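Local coordinates for cytoplasmic protein (Cryptococcus neoformans var. grubii serotype A, PDB 7LPO) that probably hydrolyses the beta-glucosidic bond of steryl glucosides, as a sterylglucosidase of glycoside hydrolase family 5, at residues Val146-Thr151 / Trp159-Cys164; Asp167-Thr172 / Val346-Gly351; Ile680-Thr685 / Val714-Ser719. One frame throughout, in Å; residues are numbered along the deposited sequence.

Contact 1 of 3, residues Val146-Thr151 / Trp159-Cys164; sequences VWSRFT and WTLYAC
Trp-147 and Leu-161 carry a buried contact between the loop that follows strand 137-143 and the short helix 159-163, two pieces of chain separated by only seven residues. The two segments bury 230 Å² between them, and every residue that touches is buried. One polar bond crosses: NE1 of Trp-147 donates to OG1 of Thr-160 at 3.0 Å, with an N-H...O angle of 147° and the oxygen tilted 16° out of the indole plane. The hydroxyl therefore meets the ring at its edge. With chi1 of 60°, Thr-160 carries OG1 between its backbone N and carbonyl carbon, and that oxygen is also hydrogen-bonded to the carbonyl of Pro-157, just ahead of the helix.

The setting is that of the family 5 glycoside hydrolases, whose catalytic domain is a TIM barrel: strand 137-143 pairs in parallel with 98-104 and 263-267, and the loop leaving it packs here against the helix. Leu-161 supplies the apolar half by splitting its two methyls. CD1 of Leu-161 slides alongside the indole edge, 4.1 Å from CD1 of Trp-147, and comes within 3.7 Å of OG of Ser-148. CD2 of Leu-161 faces the 3-10 turn, lying 3.9 Å from CB of Phe-150 and meeting CG2 of Thr-151 tip to tip at 4.0 Å.

Behind these methyls the loop is tied to itself. OG of Ser-148 donates to OG1 of Thr-151 at 2.8 Å, and OG1 of Thr-151 donates in turn to the carbonyl O of Val-146, also at 2.8 Å and in the carbonyl plane. Beyond the pair, the indole packs edge-to-face with Trp-212 of helix 206-221, while Thr-160 leans on Trp-105 of helix 105-109.

Contact 2 of 3, residues Asp167-Thr172 / Val346-Gly351; sequences DPYHLT and VKRGSG
An Asx turn at Asp-167, in the long loop after helix 159-163, receives a two-pronged salt bridge from Arg-348 at the end of helix 342-348. The guanidinium comes end-on: NH1 of Arg-348 donates to OD1 of Asp-167 at 3.0 Å and NH2 of Arg-348 to OD2 of Asp-167 at 2.9 Å, both bonds nearly straight. Both oxygens lie close to the guanidinium plane, yet the grip is not coplanar, because the nitrogens approach from above the carboxylate and the two planes stand 46° apart.

OD1 of Asp-167 has a second donor, the backbone N of Tyr-169 at 3.3 Å. This N-H arrives from the face of the carboxylate opposite to NH1, so the group is held from both faces. Asp-167 presents its carboxylate with CG anti to its own N (chi1 -165°), whereas Arg-348 bends at chi3 to bring its end across it at about a right angle. NH1 of Arg-348 also sits at the edge of the Tyr-169 ring, 3.5 Å from CD2 of Tyr-169, and probably hydrogen-bonds to the hydroxyl of Tyr-162. The phenol of Tyr-169 itself bonds to Glu-66, and a long, weak ion pair links Arg-348 to Asp-344. Joining segments 174 residues apart, this is a bidentate arginine-aspartate bridge whose acceptor is the side chain of an Asx turn.

Contact 3 of 3, residues Ile680-Thr685 / Val714-Ser719; sequences IDFDIT and VHYAAS
Phe-682 points the edge of its ring at the face of His-715, a T-shaped aromatic pair inside the C-terminal beta domain of this family 5 enzyme. Phe-682 closes strand 676-682, an outermost strand of a four-stranded antiparallel sheet, and His-715 lies on the short helix 713-716. The ring planes stand at 76° with centroids 4.7 Å apart. CZ of Phe-682 is poised over the centre of the imidazole, 3.5 Å from CE1 of His-715, and the five imidazole atoms are almost equally far from it. Val-714 CG1 lies over the opposite face of the imidazole, toward its rim, so that ring is sandwiched between a phenyl edge and a methyl.

Tyr-716 comes past Phe-682 in the opposite direction. OH of Tyr-716 lies near the phenyl plane at the ring edge, 3.4 Å from CE1 of Phe-682, and hydrogen-bonds to the carbonyl of Thr-687. The phenyl edge is thereby shared between two residues of the helix. In Phe-682, CG anti to the backbone N (chi1 173°) carries the ring toward that helix. Ile-684 adds a lighter touch, its CG1 4.1 Å from CE1 of His-715, and its side chain also packs against helix 547-559.

While the phenyl occupies a face of the imidazole, the two ring nitrogens find their polar partners at its rim. NE2 makes weak hydrogen bonds to the carbonyls of Ala-663 and Cys-666. On the ND1 side, a water in the imidazole plane lies 2.8 Å from ND1 of His-715 and donates to the carbonyl O of Ile-684, also at 2.8 Å.

How the contacts relate
Contacts 1 and 2 are neighbours, with centres about 10 Å apart, and both use the chain around helix 159-163. Tyr-162 of that helix touches both, its ring packing on Pro-168 of contact 2. Contact 1 is wholly buried and relies on leucine methyls with one indole N-H bond, whereas contact 2, partly buried and farther from the chain's centre, relies on paired charges. Contact 3 is also buried, but belongs to the C-terminal beta domain on the opposite side of the chain's centre, its centre about 46 Å from that of contact 1; there an edge-to-face ring pair and a bridging water take the place of direct polar bonds between the segments.

Contact 1 of 3, residues Val146-Thr151 / Trp159-Cys164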
loop_
_atom_site.group_PDB
_atom_site.type_symbol
_atom_site.label_atom_id
_atom_site.label_comp_id
_atom_site.label_asym_id
_atom_site.label_seq_id
_atom_site.Cartn_x
_atom_site.Cartn_y
_atom_site.Cartn_z
ATOM N N VAL A 146 -0.538 -4.530 -9.946
ATOM C CA VAL A 146 -0.416 -5.408 -11.108
ATOM C C VAL A 146 -0.023 -4.615 -12.348
ATOM O O VAL A 146 -0.620 -4.765 -13.424
ATOM C CB VAL A 146 -1.703 -6.228 -11.327
ATOM C CG1 VAL A 146 -1.880 -7.207 -10.168
ATOM C CG2 VAL A 146 -2.925 -5.358 -11.433
ATOM N N TRP A 147 1.011 -3.790 -12.174
ATOM C CA TRP A 147 1.715 -3.004 -13.185
ATOM C C TRP A 147 0.978 -1.747 -13.629
ATOM O O TRP A 147 1.580 -0.666 -13.640
ATOM C CB TRP A 147 2.052 -3.833 -14.430
ATOM C CG TRP A 147 2.854 -3.025 -15.434
ATOM C CD1 TRP A 147 2.415 -2.536 -16.623
ATOM C CD2 TRP A 147 4.212 -2.580 -15.299
ATOM N NE1 TRP A 147 3.410 -1.820 -17.242
ATOM C CE2 TRP A 147 4.523 -1.831 -16.450
ATOM C CE3 TRP A 147 5.189 -2.733 -14.310
ATOM C CZ2 TRP A 147 5.774 -1.249 -16.647
ATOM C CZ3 TRP A 147 6.430 -2.167 -14.510
ATOM C CH2 TRP A 147 6.714 -1.430 -15.670
ATOM N N SER A 148 -0.296 -1.865 -14.007
ATOM C CA SER A 148 -1.010 -0.723 -14.575
ATOM C C SER A 148 -2.506 -0.993 -14.618
ATOM O O SER A 148 -2.946 -2.135 -14.503
ATOM C CB SER A 148 -0.515 -0.411 -15.993
ATOM O OG SER A 148 -0.782 -1.499 -16.860
ATOM N N ARG A 149 -3.281 0.081 -14.815
ATOM C CA ARG A 149 -4.721 -0.074 -15.046
ATOM C C ARG A 149 -4.998 -0.994 -16.231
ATOM O O ARG A 149 -5.958 -1.772 -16.221
ATOM C CB ARG A 149 -5.380 1.279 -15.316
ATOM C CG ARG A 149 -5.390 2.255 -14.172
ATOM C CD ARG A 149 -6.298 3.449 -14.478
ATOM N NE ARG A 149 -5.853 4.238 -15.635
ATOM C CZ ARG A 149 -6.641 4.612 -16.641
ATOM N NH1 ARG A 149 -7.919 4.267 -16.661
ATOM N NH2 ARG A 149 -6.150 5.339 -17.636
ATOM N N PHE A 150 -4.179 -0.897 -17.274
ATOM C CA PHE A 150 -4.367 -1.662 -18.503
ATOM C C PHE A 150 -4.022 -3.130 -18.336
ATOM O O PHE A 150 -4.336 -3.919 -19.230
ATOM C CB PHE A 150 -3.539 -0.974 -19.594
ATOM C CG PHE A 150 -3.650 0.528 -19.518
ATOM C CD1 PHE A 150 -4.821 1.163 -19.901
ATOM C CD2 PHE A 150 -2.635 1.287 -18.969
ATOM C CE1 PHE A 150 -4.960 2.513 -19.780
ATOM C CE2 PHE A 150 -2.770 2.648 -18.841
ATOM C CZ PHE A 150 -3.936 3.266 -19.245
ATOM N N THR A 151 -3.427 -3.516 -17.202
ATOM C CA THR A 151 -3.166 -4.913 -16.889
ATOM C C THR A 151 -3.850 -5.331 -15.593
ATOM O O THR A 151 -3.457 -6.331 -14.982
ATOM C CB THR A 151 -1.663 -5.193 -16.829
ATOM O OG1 THR A 151 -0.988 -4.172 -16.093
ATOM C CG2 THR A 151 -1.091 -5.219 -18.235
ATOM N N TRP A 159 1.742 3.258 -22.633
ATOM C CA TRP A 159 2.784 3.014 -23.615
ATOM C C TRP A 159 3.831 2.020 -23.126
ATOM O O TRP A 159 4.593 1.509 -23.954
ATOM C CB TRP A 159 3.445 4.328 -24.043
ATOM C CG TRP A 159 4.046 5.197 -22.962
ATOM C CD1 TRP A 159 3.503 6.323 -22.427
ATOM C CD2 TRP A 159 5.323 5.034 -22.336
ATOM N NE1 TRP A 159 4.354 6.871 -21.501
ATOM C CE2 TRP A 159 5.480 6.096 -21.425
ATOM C CE3 TRP A 159 6.349 4.094 -22.461
ATOM C CZ2 TRP A 159 6.613 6.239 -20.636
ATOM C CZ3 TRP A 159 7.474 4.237 -21.676
ATOM C CH2 TRP A 159 7.599 5.302 -20.773
ATOM N N THR A 160 3.883 1.712 -21.821
ATOM C CA THR A 160 4.837 0.701 -21.368
ATOM C C THR A 160 4.466 -0.682 -21.887
ATOM O O THR A 160 5.351 -1.505 -22.144
ATOM C CB THR A 160 4.943 0.665 -19.835
ATOM O OG1 THR A 160 3.663 0.368 -19.248
ATOM C CG2 THR A 160 5.473 1.993 -19.309
ATOM N N LEU A 161 3.170 -0.960 -22.042
ATOM C CA LEU A 161 2.752 -2.229 -22.635
ATOM C C LEU A 161 3.288 -2.375 -24.056
ATOM O O LEU A 161 3.819 -3.429 -24.433
ATOM C CB LEU A 161 1.228 -2.329 -22.639
ATOM C CG LEU A 161 0.555 -2.832 -21.367
ATOM C CD1 LEU A 161 0.738 -1.814 -20.273
ATOM C CD2 LEU A 161 -0.926 -3.094 -21.606
ATOM N N TYR A 162 3.119 -1.335 -24.872
ATOM C CA TYR A 162 3.651 -1.369 -26.227
ATOM C C TYR A 162 5.163 -1.514 -26.214
ATOM O O TYR A 162 5.725 -2.263 -27.019
ATOM C CB TYR A 162 3.238 -0.106 -26.968
ATOM C CG TYR A 162 1.793 -0.078 -27.351
ATOM C CD1 TYR A 162 1.315 -0.881 -28.377
ATOM C CD2 TYR A 162 0.903 0.742 -26.695
ATOM C CE1 TYR A 162 0.001 -0.854 -28.748
ATOM C CE2 TYR A 162 -0.424 0.777 -27.062
ATOM C CZ TYR A 162 -0.864 -0.020 -28.094
ATOM O OH TYR A 162 -2.184 0.013 -28.461
ATOM N N ALA A 163 5.841 -0.826 -25.294
ATOM C CA ALA A 163 7.288 -0.980 -25.191
ATOM C C ALA A 163 7.674 -2.434 -24.940
ATOM O O ALA A 163 8.723 -2.887 -25.422
ATOM C CB ALA A 163 7.834 -0.075 -24.094
ATOM N N CYS A 164 6.834 -3.181 -24.213
ATOM C CA CYS A 164 7.064 -4.592 -23.919
ATOM C C CYS A 164 6.570 -5.523 -25.021
ATOM O O CYS A 164 6.638 -6.747 -24.856
ATOM C CB CYS A 164 6.392 -4.968 -22.595
ATOM S SG CYS A 164 7.158 -4.144 -21.157
#

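Contact 2 of 3, residues Asp167-Thr172 / Val346-Gly351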
loop_
_atom_site.group_PDB
_atom_site.type_symbol
_atom_site.label_atom_id
_atom_site.label_comp_id
_atom_site.label_asym_id
_atom_site.label_seq_id
_atom_site.Cartn_x
_atom_site.Cartn_y
_atom_site.Cartn_z
ATOM N N ASP A 167 0.148 -6.319 -27.199
ATOM C CA ASP A 167 -1.024 -5.650 -27.748
ATOM C C ASP A 167 -2.085 -5.554 -26.660
ATOM O O ASP A 167 -2.692 -6.583 -26.308
ATOM C CB ASP A 167 -1.564 -6.404 -28.951
ATOM C CG ASP A 167 -2.550 -5.567 -29.780
ATOM O OD1 ASP A 167 -3.192 -4.657 -29.196
ATOM O OD2 ASP A 167 -2.680 -5.813 -31.009
ATOM N N PRO A 168 -2.356 -4.365 -26.111
ATOM C CA PRO A 168 -3.305 -4.281 -24.981
ATOM C C PRO A 168 -4.679 -4.861 -25.281
ATOM O O PRO A 168 -5.354 -5.355 -24.368
ATOM C CB PRO A 168 -3.393 -2.772 -24.698
ATOM C CG PRO A 168 -2.162 -2.158 -25.365
ATOM C CD PRO A 168 -1.853 -3.040 -26.540
ATOM N N TYR A 169 -5.118 -4.820 -26.535
ATOM C CA TYR A 169 -6.449 -5.290 -26.887
ATOM C C TYR A 169 -6.568 -6.804 -26.927
ATOM O O TYR A 169 -7.687 -7.307 -27.072
ATOM C CB TYR A 169 -6.833 -4.680 -28.228
ATOM C CG TYR A 169 -6.785 -3.180 -28.121
ATOM C CD1 TYR A 169 -7.708 -2.503 -27.337
ATOM C CD2 TYR A 169 -5.799 -2.447 -28.750
ATOM C CE1 TYR A 169 -7.666 -1.132 -27.202
ATOM C CE2 TYR A 169 -5.755 -1.070 -28.632
ATOM C CZ TYR A 169 -6.690 -0.420 -27.853
ATOM O OH TYR A 169 -6.660 0.948 -27.717
ATOM N N HIS A 170 -5.468 -7.536 -26.758
ATOM C CA HIS A 170 -5.508 -8.992 -26.756
ATOM C C HIS A 170 -5.336 -9.581 -25.357
ATOM O O HIS A 170 -5.270 -10.808 -25.215
ATOM C CB HIS A 170 -4.443 -9.535 -27.711
ATOM C CG HIS A 170 -4.680 -9.152 -29.139
ATOM N ND1 HIS A 170 -3.750 -9.361 -30.133
ATOM C CD2 HIS A 170 -5.737 -8.554 -29.736
ATOM C CE1 HIS A 170 -4.222 -8.911 -31.280
ATOM N NE2 HIS A 170 -5.429 -8.420 -31.068
ATOM N N LEU A 171 -5.276 -8.733 -24.325
ATOM C CA LEU A 171 -5.065 -9.205 -22.963
ATOM C C LEU A 171 -6.199 -10.112 -22.510
ATOM O O LEU A 171 -5.961 -11.166 -21.913
ATOM C CB LEU A 171 -4.941 -8.008 -22.018
ATOM C CG LEU A 171 -3.696 -7.135 -22.193
ATOM C CD1 LEU A 171 -3.846 -5.770 -21.527
ATOM C CD2 LEU A 171 -2.492 -7.899 -21.617
ATOM N N THR A 172 -7.439 -9.726 -22.803
ATOM C CA THR A 172 -8.596 -10.479 -22.334
ATOM C C THR A 172 -8.746 -11.796 -23.086
ATOM O O THR A 172 -8.994 -12.841 -22.474
ATOM C CB THR A 172 -9.856 -9.624 -22.488
ATOM O OG1 THR A 172 -9.755 -8.471 -21.641
ATOM C CG2 THR A 172 -11.105 -10.423 -22.134
ATOM N N VAL A 346 4.845 -0.680 -35.618
ATOM C CA VAL A 346 5.093 0.524 -36.402
ATOM C C VAL A 346 3.965 1.518 -36.202
ATOM O O VAL A 346 4.200 2.717 -36.032
ATOM C CB VAL A 346 5.263 0.175 -37.892
ATOM C CG1 VAL A 346 5.408 1.451 -38.705
ATOM C CG2 VAL A 346 6.438 -0.751 -38.091
ATOM N N LYS A 347 2.726 1.031 -36.207
ATOM C CA LYS A 347 1.566 1.912 -36.218
ATOM C C LYS A 347 1.245 2.454 -34.834
ATOM O O LYS A 347 0.932 3.644 -34.692
ATOM C CB LYS A 347 0.358 1.156 -36.776
ATOM C CG LYS A 347 -0.862 2.018 -37.035
ATOM C CD LYS A 347 -2.059 1.164 -37.490
ATOM C CE LYS A 347 -1.782 0.464 -38.834
ATOM N NZ LYS A 347 -3.027 0.105 -39.592
ATOM N N ARG A 348 1.313 1.593 -33.813
ATOM C CA ARG A 348 0.844 1.909 -32.474
ATOM C C ARG A 348 1.913 1.800 -31.395
ATOM O O ARG A 348 1.661 2.211 -30.260
ATOM C CB ARG A 348 -0.299 0.964 -32.084
ATOM C CG ARG A 348 -1.596 1.150 -32.822
ATOM C CD ARG A 348 -2.699 0.365 -32.102
ATOM N NE ARG A 348 -2.792 -1.007 -32.585
ATOM C CZ ARG A 348 -2.825 -2.094 -31.817
ATOM N NH1 ARG A 348 -2.764 -2.004 -30.494
ATOM N NH2 ARG A 348 -2.916 -3.289 -32.383
ATOM N N GLY A 349 3.066 1.218 -31.693
ATOM C CA GLY A 349 4.082 0.991 -30.691
ATOM C C GLY A 349 5.302 1.856 -30.891
ATOM O O GLY A 349 5.229 3.079 -30.767
ATOM N N SER A 350 6.434 1.220 -31.187
ATOM C CA SER A 350 7.666 1.948 -31.462
ATOM C C SER A 350 7.437 3.151 -32.372
ATOM O O SER A 350 7.924 4.252 -32.104
ATOM C CB SER A 350 8.684 1.009 -32.107
ATOM O OG SER A 350 8.943 -0.124 -31.299
ATOM N N GLY A 351 6.696 2.954 -33.461
ATOM C CA GLY A 351 6.571 4.006 -34.450
ATOM C C GLY A 351 5.795 5.204 -33.954
ATOM O O GLY A 351 6.060 6.333 -34.378
#

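Contact 3 of 3, residues Ile680-Thr685 / Val714-Ser719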
loop_
_atom_site.group_PDB
_atom_site.type_symbol
_atom_site.label_atom_id
_atom_site.label_comp_id
_atom_site.label_asym_id
_atom_site.label_seq_id
_atom_site.Cartn_x
_atom_site.Cartn_y
_atom_site.Cartn_z
ATOM N N ILE A 680 0.582 -0.242 24.647
ATOM C CA ILE A 680 -0.684 0.464 24.483
ATOM C C ILE A 680 -1.815 -0.549 24.481
ATOM O O ILE A 680 -1.737 -1.570 23.789
ATOM C CB ILE A 680 -0.740 1.279 23.183
ATOM C CG1 ILE A 680 0.270 2.418 23.207
ATOM C CG2 ILE A 680 -2.149 1.824 22.979
ATOM C CD1 ILE A 680 0.616 2.911 21.823
ATOM N N ASP A 681 -2.880 -0.247 25.224
ATOM C CA ASP A 681 -4.071 -1.083 25.267
ATOM C C ASP A 681 -5.292 -0.180 25.230
ATOM O O ASP A 681 -5.384 0.782 25.997
ATOM C CB ASP A 681 -4.105 -1.955 26.529
ATOM C CG ASP A 681 -3.080 -3.078 26.500
ATOM O OD1 ASP A 681 -3.150 -3.948 25.603
ATOM O OD2 ASP A 681 -2.209 -3.102 27.390
ATOM N N PHE A 682 -6.235 -0.495 24.353
ATOM C CA PHE A 682 -7.460 0.279 24.242
ATOM C C PHE A 682 -8.616 -0.685 24.055
ATOM O O PHE A 682 -8.540 -1.591 23.219
ATOM C CB PHE A 682 -7.397 1.262 23.073
ATOM C CG PHE A 682 -8.697 1.965 22.805
ATOM C CD1 PHE A 682 -9.223 2.848 23.730
ATOM C CD2 PHE A 682 -9.389 1.741 21.632
ATOM C CE1 PHE A 682 -10.408 3.506 23.487
ATOM C CE2 PHE A 682 -10.580 2.392 21.382
ATOM C CZ PHE A 682 -11.092 3.274 22.311
ATOM N N ASP A 683 -9.681 -0.475 24.821
ATOM C CA ASP A 683 -10.881 -1.296 24.772
ATOM C C ASP A 683 -12.069 -0.405 24.426
ATOM O O ASP A 683 -12.410 0.509 25.184
ATOM C CB ASP A 683 -11.091 -2.009 26.104
ATOM C CG ASP A 683 -12.329 -2.869 26.114
ATOM O OD1 ASP A 683 -12.390 -3.833 25.316
ATOM O OD2 ASP A 683 -13.233 -2.580 26.924
ATOM N N ILE A 684 -12.709 -0.688 23.293
ATOM C CA ILE A 684 -13.811 0.157 22.835
ATOM C C ILE A 684 -14.965 0.133 23.833
ATOM O O ILE A 684 -15.536 1.175 24.169
ATOM C CB ILE A 684 -14.288 -0.283 21.441
ATOM C CG1 ILE A 684 -13.265 0.086 20.370
ATOM C CG2 ILE A 684 -15.640 0.362 21.137
ATOM C CD1 ILE A 684 -13.565 -0.554 18.999
ATOM N N THR A 685 -15.341 -1.057 24.304
ATOM C CA THR A 685 -16.565 -1.185 25.092
ATOM C C THR A 685 -16.472 -0.403 26.401
ATOM O O THR A 685 -17.397 0.328 26.770
ATOM C CB THR A 685 -16.854 -2.662 25.359
ATOM O OG1 THR A 685 -16.872 -3.374 24.117
ATOM C CG2 THR A 685 -18.201 -2.839 26.054
ATOM N N VAL A 714 -14.641 11.004 19.868
ATOM C CA VAL A 714 -15.416 9.845 19.431
ATOM C C VAL A 714 -15.671 8.884 20.584
ATOM O O VAL A 714 -16.737 8.262 20.663
ATOM C CB VAL A 714 -14.688 9.145 18.265
ATOM C CG1 VAL A 714 -15.102 7.706 18.164
ATOM C CG2 VAL A 714 -14.937 9.876 16.970
ATOM N N HIS A 715 -14.695 8.730 21.485
ATOM C CA HIS A 715 -14.821 7.814 22.608
ATOM C C HIS A 715 -14.997 8.494 23.957
ATOM O O HIS A 715 -15.524 7.863 24.883
ATOM C CB HIS A 715 -13.581 6.911 22.714
ATOM C CG HIS A 715 -13.441 5.945 21.585
ATOM N ND1 HIS A 715 -14.204 4.802 21.489
ATOM C CD2 HIS A 715 -12.643 5.961 20.493
ATOM C CE1 HIS A 715 -13.874 4.148 20.390
ATOM N NE2 HIS A 715 -12.932 4.833 19.766
ATOM N N TYR A 716 -14.544 9.733 24.109
ATOM C CA TYR A 716 -14.383 10.337 25.423
ATOM C C TYR A 716 -15.148 11.646 25.592
ATOM O O TYR A 716 -15.051 12.273 26.652
ATOM C CB TYR A 716 -12.892 10.566 25.699
ATOM C CG TYR A 716 -12.071 9.287 25.772
ATOM C CD1 TYR A 716 -12.260 8.374 26.800
ATOM C CD2 TYR A 716 -11.111 8.998 24.817
ATOM C CE1 TYR A 716 -11.517 7.209 26.873
ATOM C CE2 TYR A 716 -10.351 7.837 24.888
ATOM C CZ TYR A 716 -10.564 6.944 25.915
ATOM O OH TYR A 716 -9.822 5.789 25.988
ATOM N N ALA A 717 -15.912 12.073 24.596
ATOM C CA ALA A 717 -16.672 13.304 24.740
ATOM C C ALA A 717 -17.761 13.145 25.799
ATOM O O ALA A 717 -18.271 12.047 26.048
ATOM C CB ALA A 717 -17.301 13.703 23.405
ATOM N N ALA A 718 -18.115 14.263 26.433
ATOM C CA ALA A 718 -19.252 14.258 27.344
ATOM C C ALA A 718 -20.531 13.877 26.611
ATOM O O ALA A 718 -21.316 13.054 27.095
ATOM C CB ALA A 718 -19.405 15.629 28.003
ATOM N N SER A 719 -20.744 14.449 25.425
ATOM C CA SER A 719 -21.916 14.147 24.619
ATOM C C SER A 719 -21.585 14.423 23.161
ATOM O O SER A 719 -20.762 15.287 22.857
ATOM C CB SER A 719 -23.125 14.976 25.061
ATOM O OG SER A 719 -24.135 14.930 24.077
HETATM O O HOH W 1 -16.265 3.602 23.010
#